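Ribonucleoside-diphosphate reductase subunit beta (Bacillus halodurans C-125, PDB 2RCC) probably serves as the iron-dependent, radical-generating small subunit of a class I ribonucleotide reductase, which converts ribonucleoside diphosphates into deoxyribonucleotides for DNA synthesis. Local coordinates at residues L49-T54 against I216-Q221. Residues are numbered along the deposited sequence; the frame is centred on the assembly and turned at random.
Sequences LANFWT and INRDEQ
Trp53 donates its indole NE1 to Asp219 OD2, a hydrogen bond of 3.1 Å with an N-H...O angle of 155°. The acceptor lies near the ring plane at the pyrrole edge, while the nitrogen comes to the syn side of OD2 from somewhat above the carboxylate plane. Trp53 has CG between its backbone N and carbonyl carbon (chi1 65°), which carries the indole across to helix 207-237. OD2 is also hydrogen-bonded to His122, a predicted iron ligand, a Trp-Asp-His chain consistent with the radical-transfer route of class I small subunits, in which such a chain leads to the metal site. The other carboxylate oxygen, Asp219 OD1, forms a salt bridge with NH1 of adjacent Arg218 at 3.0 Å. That guanidinium turns back through a bend in its chain at chi3, and its edge meets Trp53 CD1, 3.7 Å from NH1. One face of it is covered by Asn51, whose amide stacks on it with the planes 12° apart and whose CG sits 3.7 Å from Arg218 NE. At the six-membered end of the indole, Trp53 CZ2 touches Ile216 CG1 at 3.8 Å, an apolar contact beside the polar one. Asn51 is the first residue past helix 41-50 to leave helical torsions; from there the Asn51 stack and the Trp53 bond tie the extended segment to helix 207-237. Ser125 of helix 106-133 adjoins Trp53; the same helix brings Tyr126, the predicted active-site tyrosine, against Ile216, within the ferritin-like helical bundle.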
loop_
_atom_site.group_PDB
_atom_site.type_symbol
_atom_site.label_atom_id
_atom_site.label_comp_id
_atom_site.label_asym_id
_atom_site.label_seq_id
_atom_site.Cartn_x
_atom_site.Cartn_y
_atom_site.Cartn_z
ATOM N N LEU A 49 -9.653 -6.423 0.896
ATOM C CA LEU A 49 -8.891 -7.626 0.572
ATOM C C LEU A 49 -9.772 -8.659 -0.148
ATOM O O LEU A 49 -9.308 -9.323 -1.099
ATOM C CB LEU A 49 -8.243 -8.208 1.850
ATOM C CG LEU A 49 -7.259 -9.372 1.678
ATOM C CD1 LEU A 49 -5.996 -8.830 0.954
ATOM C CD2 LEU A 49 -6.938 -10.027 3.028
ATOM N N ALA A 50 -11.028 -8.801 0.290
ATOM C CA ALA A 50 -11.993 -9.685 -0.387
ATOM C C ALA A 50 -12.313 -9.263 -1.835
ATOM O O ALA A 50 -12.686 -10.078 -2.644
ATOM C CB ALA A 50 -13.318 -9.781 0.424
ATOM N N ASN A 51 -12.226 -7.972 -2.122
ATOM C CA ASN A 51 -12.479 -7.423 -3.428
ATOM C C ASN A 51 -11.277 -7.421 -4.379
ATOM O O ASN A 51 -11.312 -6.678 -5.365
ATOM C CB ASN A 51 -12.900 -5.955 -3.251
ATOM C CG ASN A 51 -14.304 -5.800 -2.750
ATOM O OD1 ASN A 51 -15.061 -6.774 -2.617
ATOM N ND2 ASN A 51 -14.684 -4.535 -2.507
ATOM N N PHE A 52 -10.217 -8.194 -4.112
ATOM C CA PHE A 52 -9.025 -8.158 -4.964
ATOM C C PHE A 52 -9.388 -8.479 -6.420
ATOM O O PHE A 52 -10.162 -9.393 -6.672
ATOM C CB PHE A 52 -7.967 -9.150 -4.481
ATOM C CG PHE A 52 -6.686 -9.091 -5.268
ATOM C CD1 PHE A 52 -5.740 -8.118 -4.987
ATOM C CD2 PHE A 52 -6.438 -9.984 -6.306
ATOM C CE1 PHE A 52 -4.544 -8.063 -5.716
ATOM C CE2 PHE A 52 -5.257 -9.914 -7.041
ATOM C CZ PHE A 52 -4.322 -8.938 -6.749
ATOM N N TRP A 53 -8.815 -7.722 -7.359
ATOM C CA TRP A 53 -8.989 -7.970 -8.789
ATOM C C TRP A 53 -7.787 -7.381 -9.518
ATOM O O TRP A 53 -7.100 -6.522 -8.982
ATOM C CB TRP A 53 -10.311 -7.341 -9.337
ATOM C CG TRP A 53 -10.334 -5.859 -9.285
ATOM C CD1 TRP A 53 -10.700 -5.102 -8.217
ATOM C CD2 TRP A 53 -9.908 -4.927 -10.301
ATOM N NE1 TRP A 53 -10.530 -3.778 -8.496
ATOM C CE2 TRP A 53 -10.053 -3.636 -9.764
ATOM C CE3 TRP A 53 -9.433 -5.059 -11.612
ATOM C CZ2 TRP A 53 -9.767 -2.499 -10.483
ATOM C CZ3 TRP A 53 -9.148 -3.897 -12.337
ATOM C CH2 TRP A 53 -9.288 -2.649 -11.753
ATOM N N THR A 54 -7.504 -7.872 -10.715
ATOM C CA THR A 54 -6.481 -7.258 -11.547
ATOM C C THR A 54 -7.032 -7.211 -12.959
ATOM O O THR A 54 -7.894 -7.996 -13.320
ATOM C CB THR A 54 -5.077 -7.992 -11.568
ATOM O OG1 THR A 54 -5.115 -9.111 -12.445
ATOM C CG2 THR A 54 -4.629 -8.366 -10.155
ATOM N N ILE A 216 -13.139 -0.530 -10.434
ATOM C CA ILE A 216 -12.487 0.708 -9.980
ATOM C C ILE A 216 -13.438 1.555 -9.113
ATOM O O ILE A 216 -13.078 1.984 -8.004
ATOM C CB ILE A 216 -11.967 1.573 -11.148
ATOM C CG1 ILE A 216 -10.810 0.878 -11.883
ATOM C CG2 ILE A 216 -11.543 3.010 -10.643
ATOM C CD1 ILE A 216 -10.418 1.448 -13.273
ATOM N N ASN A 217 -14.654 1.748 -9.614
ATOM C CA ASN A 217 -15.677 2.563 -8.955
ATOM C C ASN A 217 -16.073 1.936 -7.583
ATOM O O ASN A 217 -16.302 2.673 -6.626
ATOM C CB ASN A 217 -16.867 2.734 -9.931
ATOM C CG ASN A 217 -17.705 4.001 -9.711
ATOM O OD1 ASN A 217 -17.365 4.916 -8.962
ATOM N ND2 ASN A 217 -18.805 4.065 -10.455
ATOM N N ARG A 218 -16.127 0.598 -7.491
ATOM C CA ARG A 218 -16.397 -0.131 -6.241
ATOM C C ARG A 218 -15.272 0.144 -5.204
ATOM O O ARG A 218 -15.531 0.412 -4.028
ATOM C CB ARG A 218 -16.513 -1.644 -6.483
ATOM C CG ARG A 218 -16.428 -2.526 -5.204
ATOM C CD ARG A 218 -16.736 -4.031 -5.373
ATOM N NE ARG A 218 -15.856 -5.045 -6.030
ATOM C CZ ARG A 218 -14.578 -4.991 -6.477
ATOM N NH1 ARG A 218 -13.746 -3.917 -6.418
ATOM N NH2 ARG A 218 -14.114 -6.115 -7.038
ATOM N N ASP A 219 -14.028 0.043 -5.650
ATOM C CA ASP A 219 -12.888 0.390 -4.788
ATOM C C ASP A 219 -13.010 1.841 -4.316
ATOM O O ASP A 219 -12.763 2.152 -3.156
ATOM C CB ASP A 219 -11.572 0.290 -5.541
ATOM C CG ASP A 219 -11.164 -1.126 -5.882
ATOM O OD1 ASP A 219 -11.633 -2.088 -5.283
ATOM O OD2 ASP A 219 -10.272 -1.254 -6.731
ATOM N N GLU A 220 -13.362 2.737 -5.227
ATOM C CA GLU A 220 -13.505 4.141 -4.837
ATOM C C GLU A 220 -14.542 4.335 -3.752
ATOM O O GLU A 220 -14.327 5.127 -2.888
ATOM C CB GLU A 220 -13.842 5.019 -6.005
ATOM C CG GLU A 220 -12.724 5.175 -7.012
ATOM C CD GLU A 220 -13.104 6.210 -8.063
ATOM O OE1 GLU A 220 -14.223 6.105 -8.621
ATOM O OE2 GLU A 220 -12.267 7.104 -8.325
ATOM N N GLN A 221 -15.611 3.545 -3.734
ATOM C CA GLN A 221 -16.631 3.714 -2.703
ATOM C C GLN A 221 -16.091 3.409 -1.319
ATOM O O GLN A 221 -16.468 4.089 -0.363
ATOM C CB GLN A 221 -17.911 2.899 -2.980
ATOM C CG GLN A 221 -18.565 3.090 -4.356
ATOM C CD GLN A 221 -18.575 4.532 -4.835
ATOM O OE1 GLN A 221 -19.174 5.387 -4.192
ATOM N NE2 GLN A 221 -17.948 4.799 -5.993
#